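Local coordinates for protein 4-alpha-glucanotransferase (Streptococcus agalactiae, PDB 6M6T) that belongs to the 4-alpha-glucanotransferase (amylomaltase, or disproportionating enzyme) family, built on a TIM-barrel fold and modelled here with bound glycan, at residues Q159-R169 with L237-A245. Sequence-based numbering, arbitrary orientation.
Sequences QEWDDKAIIRR and LDRDKQPLA
The C-terminal end of the short helix 164-167 meets the type I beta turn Asp-238 to Lys-241, where Lys-241 NZ donates to Ile-167 O over 2.9 Å. The turn lies in the loop between helix 226-230 and strand 245-249, a strand of the four-stranded antiparallel sheet. The ammonium lies in the carbonyl plane, on a lone pair, with a C=O...N angle of 138°. The Lys-241 chain, extended beyond CG (chi2 159°), carries NZ across to the helix end; NZ donates as well to Trp-229 O of helix 226-230, so two carbonyls grip the amine. A Schellman motif ends helix 164-167, with Arg-169 at positive phi as the C-prime residue and the bonds Glu-170 N to Ala-165 O and Arg-169 N to Ile-166 O; Asp-163 caps the other end through Ala-165 N. The turn itself closes by Lys-241 N to Asp-238 O, 3.0 Å, and Asp-238 OD1 accepts from Gln-242 N. Arg-168 NH1 forms a salt bridge with Asp-240 OD1 at 3.2 Å, the carboxylate oxygen lying at the guanidinium edge with the planes 36° apart. Ahead of the helix, Gln-159 NE2 donates to Ala-223 O and, weakly (3.3 Å), to Lys-241 O, while Gln-159 CB packs 3.7 Å from Gln-242 CD.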
ATOM      1  N   GLN A 159      -5.440  21.400   8.563  1.00 54.53           N
ATOM      2  CA  GLN A 159      -5.294  22.133   9.815  1.00 58.94           C
ATOM      3  C   GLN A 159      -4.962  23.604   9.598  1.00 59.42           C
ATOM      4  O   GLN A 159      -5.216  24.423  10.491  1.00 57.73           O
ATOM      5  CB  GLN A 159      -4.215  21.484  10.683  1.00 57.64           C
ATOM      6  CG  GLN A 159      -4.598  20.113  11.221  1.00 60.07           C
ATOM      7  CD  GLN A 159      -4.447  19.002  10.190  1.00 56.55           C
ATOM      8  OE1 GLN A 159      -3.714  19.146   9.206  1.00 53.34           O
ATOM      9  NE2 GLN A 159      -5.144  17.884  10.412  1.00 55.95           N
ATOM     10  N   GLU A 160      -4.401  23.959   8.441  1.00 57.04           N
ATOM     11  CA  GLU A 160      -3.965  25.323   8.180  1.00 59.04           C
ATOM     12  C   GLU A 160      -4.816  26.028   7.120  1.00 58.77           C
ATOM     13  O   GLU A 160      -4.378  27.040   6.561  1.00 59.05           O
ATOM     14  CB  GLU A 160      -2.481  25.342   7.789  1.00 58.54           C
ATOM     15  CG  GLU A 160      -2.125  24.486   6.562  1.00 70.18           C
ATOM     16  CD  GLU A 160      -0.640  24.569   6.137  1.00 73.47           C
ATOM     17  OE1 GLU A 160      -0.265  23.877   5.146  1.00 72.80           O
ATOM     18  OE2 GLU A 160       0.143  25.319   6.782  1.00 62.86           O
ATOM     19  N   TRP A 161      -6.025  25.530   6.837  1.00 61.38           N
ATOM     20  CA  TRP A 161      -6.947  26.301   6.004  1.00 62.65           C
ATOM     21  C   TRP A 161      -7.224  27.635   6.690  1.00 61.36           C
ATOM     22  O   TRP A 161      -6.923  27.827   7.868  1.00 68.60           O
ATOM     23  CB  TRP A 161      -8.269  25.556   5.754  1.00 56.10           C
ATOM     24  CG  TRP A 161      -8.178  24.293   4.916  1.00 56.27           C
ATOM     25  CD1 TRP A 161      -7.074  23.807   4.259  1.00 62.55           C
ATOM     26  CD2 TRP A 161      -9.236  23.350   4.656  1.00 53.39           C
ATOM     27  NE1 TRP A 161      -7.384  22.623   3.611  1.00 52.84           N
ATOM     28  CE2 TRP A 161      -8.701  22.325   3.840  1.00 50.16           C
ATOM     29  CE3 TRP A 161     -10.583  23.276   5.029  1.00 51.99           C
ATOM     30  CZ2 TRP A 161      -9.466  21.245   3.400  1.00 48.04           C
ATOM     31  CZ3 TRP A 161     -11.341  22.191   4.590  1.00 50.34           C
ATOM     32  CH2 TRP A 161     -10.777  21.193   3.786  1.00 46.50           C
ATOM     33  N   ASP A 162      -7.802  28.570   5.936  1.00 65.66           N
ATOM     34  CA  ASP A 162      -7.996  29.932   6.432  1.00 70.01           C
ATOM     35  C   ASP A 162      -9.359  30.169   7.063  1.00 69.30           C
ATOM     36  O   ASP A 162      -9.484  31.045   7.926  1.00 69.99           O
ATOM     37  CB  ASP A 162      -7.790  30.943   5.299  1.00 64.14           C
ATOM     38  CG  ASP A 162      -6.381  30.904   4.744  1.00 74.61           C
ATOM     39  OD1 ASP A 162      -5.833  29.777   4.640  1.00 71.88           O
ATOM     40  OD2 ASP A 162      -5.824  31.984   4.420  1.00 71.33           O
ATOM     41  N   ASP A 163     -10.370  29.412   6.667  1.00 62.57           N
ATOM     42  CA  ASP A 163     -11.748  29.646   7.082  1.00 54.90           C
ATOM     43  C   ASP A 163     -12.117  28.595   8.132  1.00 55.96           C
ATOM     44  O   ASP A 163     -12.445  27.448   7.809  1.00 50.04           O
ATOM     45  CB  ASP A 163     -12.651  29.612   5.854  1.00 46.98           C
ATOM     46  CG  ASP A 163     -14.082  29.931   6.161  1.00 50.85           C
ATOM     47  OD1 ASP A 163     -14.403  30.258   7.322  1.00 58.81           O
ATOM     48  OD2 ASP A 163     -14.895  29.851   5.220  1.00 50.05           O
ATOM     49  N   LYS A 164     -12.062  29.002   9.398  1.00 54.38           N
ATOM     50  CA  LYS A 164     -12.393  28.103  10.494  1.00 61.97           C
ATOM     51  C   LYS A 164     -13.811  27.541  10.387  1.00 62.06           C
ATOM     52  O   LYS A 164     -14.072  26.440  10.883  1.00 59.07           O
ATOM     53  CB  LYS A 164     -12.189  28.839  11.825  1.00 65.48           C
ATOM     54  CG  LYS A 164     -10.782  28.666  12.422  1.00 71.50           C
ATOM     55  CD  LYS A 164      -9.914  29.903  12.201  1.00 69.53           C
ATOM     56  CE  LYS A 164      -8.424  29.556  12.194  1.00 79.93           C
ATOM     57  NZ  LYS A 164      -7.560  30.743  11.894  1.00 80.05           N
ATOM     58  N   ALA A 165     -14.728  28.257   9.739  1.00 61.94           N
ATOM     59  CA  ALA A 165     -16.070  27.719   9.538  1.00 60.67           C
ATOM     60  C   ALA A 165     -16.026  26.449   8.697  1.00 58.56           C
ATOM     61  O   ALA A 165     -16.671  25.446   9.028  1.00 54.20           O
ATOM     62  CB  ALA A 165     -16.965  28.766   8.873  1.00 50.99           C
ATOM     63  N   ILE A 166     -15.267  26.480   7.598  1.00 57.14           N
ATOM     64  CA  ILE A 166     -15.204  25.311   6.730  1.00 61.85           C
ATOM     65  C   ILE A 166     -14.385  24.205   7.383  1.00 58.69           C
ATOM     66  O   ILE A 166     -14.636  23.021   7.146  1.00 58.23           O
ATOM     67  CB  ILE A 166     -14.665  25.682   5.328  1.00 55.93           C
ATOM     68  CG1 ILE A 166     -15.175  24.689   4.289  1.00 48.73           C
ATOM     69  CG2 ILE A 166     -13.149  25.701   5.287  1.00 51.67           C
ATOM     70  CD1 ILE A 166     -16.670  24.562   4.240  1.00 53.44           C
ATOM     71  N   ILE A 167     -13.430  24.560   8.243  1.00 56.02           N
ATOM     72  CA  ILE A 167     -12.616  23.533   8.879  1.00 53.92           C
ATOM     73  C   ILE A 167     -13.471  22.625   9.761  1.00 58.52           C
ATOM     74  O   ILE A 167     -13.221  21.417   9.856  1.00 63.16           O
ATOM     75  CB  ILE A 167     -11.462  24.196   9.654  1.00 50.65           C
ATOM     76  CG1 ILE A 167     -10.253  24.358   8.727  1.00 47.97           C
ATOM     77  CG2 ILE A 167     -11.118  23.410  10.904  1.00 51.58           C
ATOM     78  CD1 ILE A 167      -9.156  25.226   9.283  1.00 50.88           C
ATOM     79  N   ARG A 168     -14.513  23.164  10.379  1.00 58.84           N
ATOM     80  CA  ARG A 168     -15.411  22.357  11.192  1.00 62.16           C
ATOM     81  C   ARG A 168     -16.810  22.272  10.586  1.00 65.19           C
ATOM     82  O   ARG A 168     -17.796  22.129  11.313  1.00 66.62           O
ATOM     83  CB  ARG A 168     -15.471  22.892  12.621  1.00 64.26           C
ATOM     84  CG  ARG A 168     -15.408  24.395  12.697  1.00 65.73           C
ATOM     85  CD  ARG A 168     -15.400  24.878  14.123  1.00 72.83           C
ATOM     86  NE  ARG A 168     -15.410  26.333  14.171  1.00 72.03           N
ATOM     87  CZ  ARG A 168     -14.320  27.076  14.036  1.00 73.25           C
ATOM     88  NH1 ARG A 168     -13.144  26.486  13.835  1.00 73.62           N
ATOM     89  NH2 ARG A 168     -14.406  28.402  14.093  1.00 71.65           N
ATOM     90  N   ARG A 169     -16.900  22.366   9.258  1.00 60.21           N
ATOM     91  CA  ARG A 169     -18.098  22.028   8.481  1.00 59.10           C
ATOM     92  C   ARG A 169     -19.383  22.623   9.068  1.00 57.88           C
ATOM     93  O   ARG A 169     -20.319  21.910   9.428  1.00 53.70           O
ATOM     94  CB  ARG A 169     -18.245  20.509   8.339  1.00 56.48           C
ATOM     95  CG  ARG A 169     -17.004  19.698   8.617  1.00 55.56           C
ATOM     96  CD  ARG A 169     -17.293  18.234   8.399  1.00 53.87           C
ATOM     97  NE  ARG A 169     -17.309  17.937   6.972  1.00 59.97           N
ATOM     98  CZ  ARG A 169     -18.407  17.729   6.249  1.00 60.54           C
ATOM     99  NH1 ARG A 169     -19.603  17.767   6.832  1.00 57.78           N
ATOM    100  NH2 ARG A 169     -18.306  17.474   4.942  1.00 55.64           N
ATOM    101  N   LEU A 237      -8.260  14.543  18.747  1.00 57.66           N
ATOM    102  CA  LEU A 237      -7.971  15.876  18.219  1.00 53.77           C
ATOM    103  C   LEU A 237      -8.659  16.929  19.078  1.00 61.68           C
ATOM    104  O   LEU A 237      -9.496  16.626  19.938  1.00 58.66           O
ATOM    105  CB  LEU A 237      -8.413  16.032  16.756  1.00 50.22           C
ATOM    106  CG  LEU A 237      -8.080  14.935  15.733  1.00 54.32           C
ATOM    107  CD1 LEU A 237      -9.150  14.906  14.665  1.00 47.96           C
ATOM    108  CD2 LEU A 237      -6.689  15.065  15.100  1.00 47.48           C
ATOM    109  N   ASP A 238      -8.282  18.184  18.831  1.00 67.35           N
ATOM    110  CA  ASP A 238      -8.841  19.340  19.520  1.00 69.02           C
ATOM    111  C   ASP A 238      -9.831  20.097  18.629  1.00 65.47           C
ATOM    112  O   ASP A 238     -10.214  19.633  17.549  1.00 66.58           O
ATOM    113  CB  ASP A 238      -7.710  20.241  20.019  1.00 68.97           C
ATOM    114  CG  ASP A 238      -6.796  20.700  18.916  1.00 68.25           C
ATOM    115  OD1 ASP A 238      -7.260  20.786  17.755  1.00 66.78           O
ATOM    116  OD2 ASP A 238      -5.614  20.982  19.221  1.00 65.84           O
ATOM    117  N   ARG A 239     -10.248  21.283  19.091  1.00 64.77           N
ATOM    118  CA  ARG A 239     -11.308  22.032  18.423  1.00 64.94           C
ATOM    119  C   ARG A 239     -10.897  22.509  17.035  1.00 69.69           C
ATOM    120  O   ARG A 239     -11.749  22.586  16.138  1.00 74.76           O
ATOM    121  CB  ARG A 239     -11.730  23.221  19.282  1.00 69.98           C
ATOM    122  CG  ARG A 239     -12.748  22.877  20.356  1.00 77.74           C
ATOM    123  CD  ARG A 239     -12.727  23.888  21.510  1.00 84.45           C
ATOM    124  NE  ARG A 239     -11.611  23.663  22.431  1.00 90.13           N
ATOM    125  CZ  ARG A 239     -11.713  23.049  23.610  1.00 96.70           C
ATOM    126  NH1 ARG A 239     -12.889  22.585  24.021  1.00 98.14           N
ATOM    127  NH2 ARG A 239     -10.638  22.891  24.382  1.00 93.69           N
ATOM    128  N   ASP A 240      -9.619  22.837  16.823  1.00 63.79           N
ATOM    129  CA  ASP A 240      -9.156  23.179  15.481  1.00 71.52           C
ATOM    130  C   ASP A 240      -8.470  21.993  14.789  1.00 63.92           C
ATOM    131  O   ASP A 240      -7.554  22.177  13.978  1.00 59.77           O
ATOM    132  CB  ASP A 240      -8.265  24.423  15.515  1.00 76.15           C
ATOM    133  CG  ASP A 240      -9.009  25.695  15.017  1.00 92.89           C
ATOM    134  OD1 ASP A 240     -10.139  25.556  14.472  1.00 84.47           O
ATOM    135  OD2 ASP A 240      -8.470  26.827  15.163  1.00 90.11           O
ATOM    136  N   LYS A 241      -8.898  20.776  15.142  1.00 59.85           N
ATOM    137  CA  LYS A 241      -8.635  19.531  14.413  1.00 56.43           C
ATOM    138  C   LYS A 241      -7.146  19.237  14.218  1.00 63.49           C
ATOM    139  O   LYS A 241      -6.733  18.680  13.193  1.00 63.95           O
ATOM    140  CB  LYS A 241      -9.374  19.514  13.074  1.00 53.42           C
ATOM    141  CG  LYS A 241     -10.706  18.797  13.159  1.00 53.27           C
ATOM    142  CD  LYS A 241     -11.671  19.173  12.042  1.00 50.55           C
ATOM    143  CE  LYS A 241     -13.039  18.552  12.320  1.00 50.98           C
ATOM    144  NZ  LYS A 241     -14.111  19.104  11.450  1.00 57.11           N
ATOM    145  N   GLN A 242      -6.331  19.558  15.235  1.00 59.47           N
ATOM    146  CA  GLN A 242      -4.936  19.162  15.152  1.00 54.29           C
ATOM    147  C   GLN A 242      -4.647  18.025  16.122  1.00 56.42           C
ATOM    148  O   GLN A 242      -5.251  17.934  17.198  1.00 53.24           O
ATOM    149  CB  GLN A 242      -4.000  20.337  15.441  1.00 53.71           C
ATOM    150  CG  GLN A 242      -4.557  21.636  14.908  1.00 61.94           C
ATOM    151  CD  GLN A 242      -3.515  22.481  14.224  1.00 63.70           C
ATOM    152  OE1 GLN A 242      -2.343  22.093  14.130  1.00 59.85           O
ATOM    153  NE2 GLN A 242      -3.932  23.649  13.739  1.00 62.25           N
ATOM    154  N   PRO A 243      -3.736  17.128  15.751  1.00 60.60           N
ATOM    155  CA  PRO A 243      -3.530  15.907  16.544  1.00 63.18           C
ATOM    156  C   PRO A 243      -2.989  16.206  17.941  1.00 57.58           C
ATOM    157  O   PRO A 243      -1.973  16.891  18.096  1.00 49.30           O
ATOM    158  CB  PRO A 243      -2.524  15.110  15.704  1.00 56.51           C
ATOM    159  CG  PRO A 243      -2.574  15.729  14.356  1.00 49.94           C
ATOM    160  CD  PRO A 243      -2.909  17.149  14.536  1.00 52.83           C
ATOM    161  N   LEU A 244      -3.688  15.680  18.960  1.00 55.87           N
ATOM    162  CA  LEU A 244      -3.185  15.728  20.334  1.00 55.11           C
ATOM    163  C   LEU A 244      -1.912  14.908  20.463  1.00 56.21           C
ATOM    164  O   LEU A 244      -0.891  15.400  20.964  1.00 56.85           O
ATOM    165  CB  LEU A 244      -4.239  15.207  21.316  1.00 50.12           C
ATOM    166  CG  LEU A 244      -5.589  15.908  21.471  1.00 52.14           C
ATOM    167  CD1 LEU A 244      -6.402  15.305  22.635  1.00 49.49           C
ATOM    168  CD2 LEU A 244      -5.382  17.414  21.620  1.00 54.16           C
ATOM    169  N   ALA A 245      -1.970  13.649  20.022  1.00 52.96           N
ATOM    170  CA  ALA A 245      -0.838  12.749  19.897  1.00 47.44           C
ATOM    171  C   ALA A 245      -0.732  12.244  18.460  1.00 55.81           C
ATOM    172  O   ALA A 245      -1.732  12.169  17.734  1.00 58.10           O
ATOM    173  CB  ALA A 245      -0.994  11.588  20.842  1.00 50.59           C
TER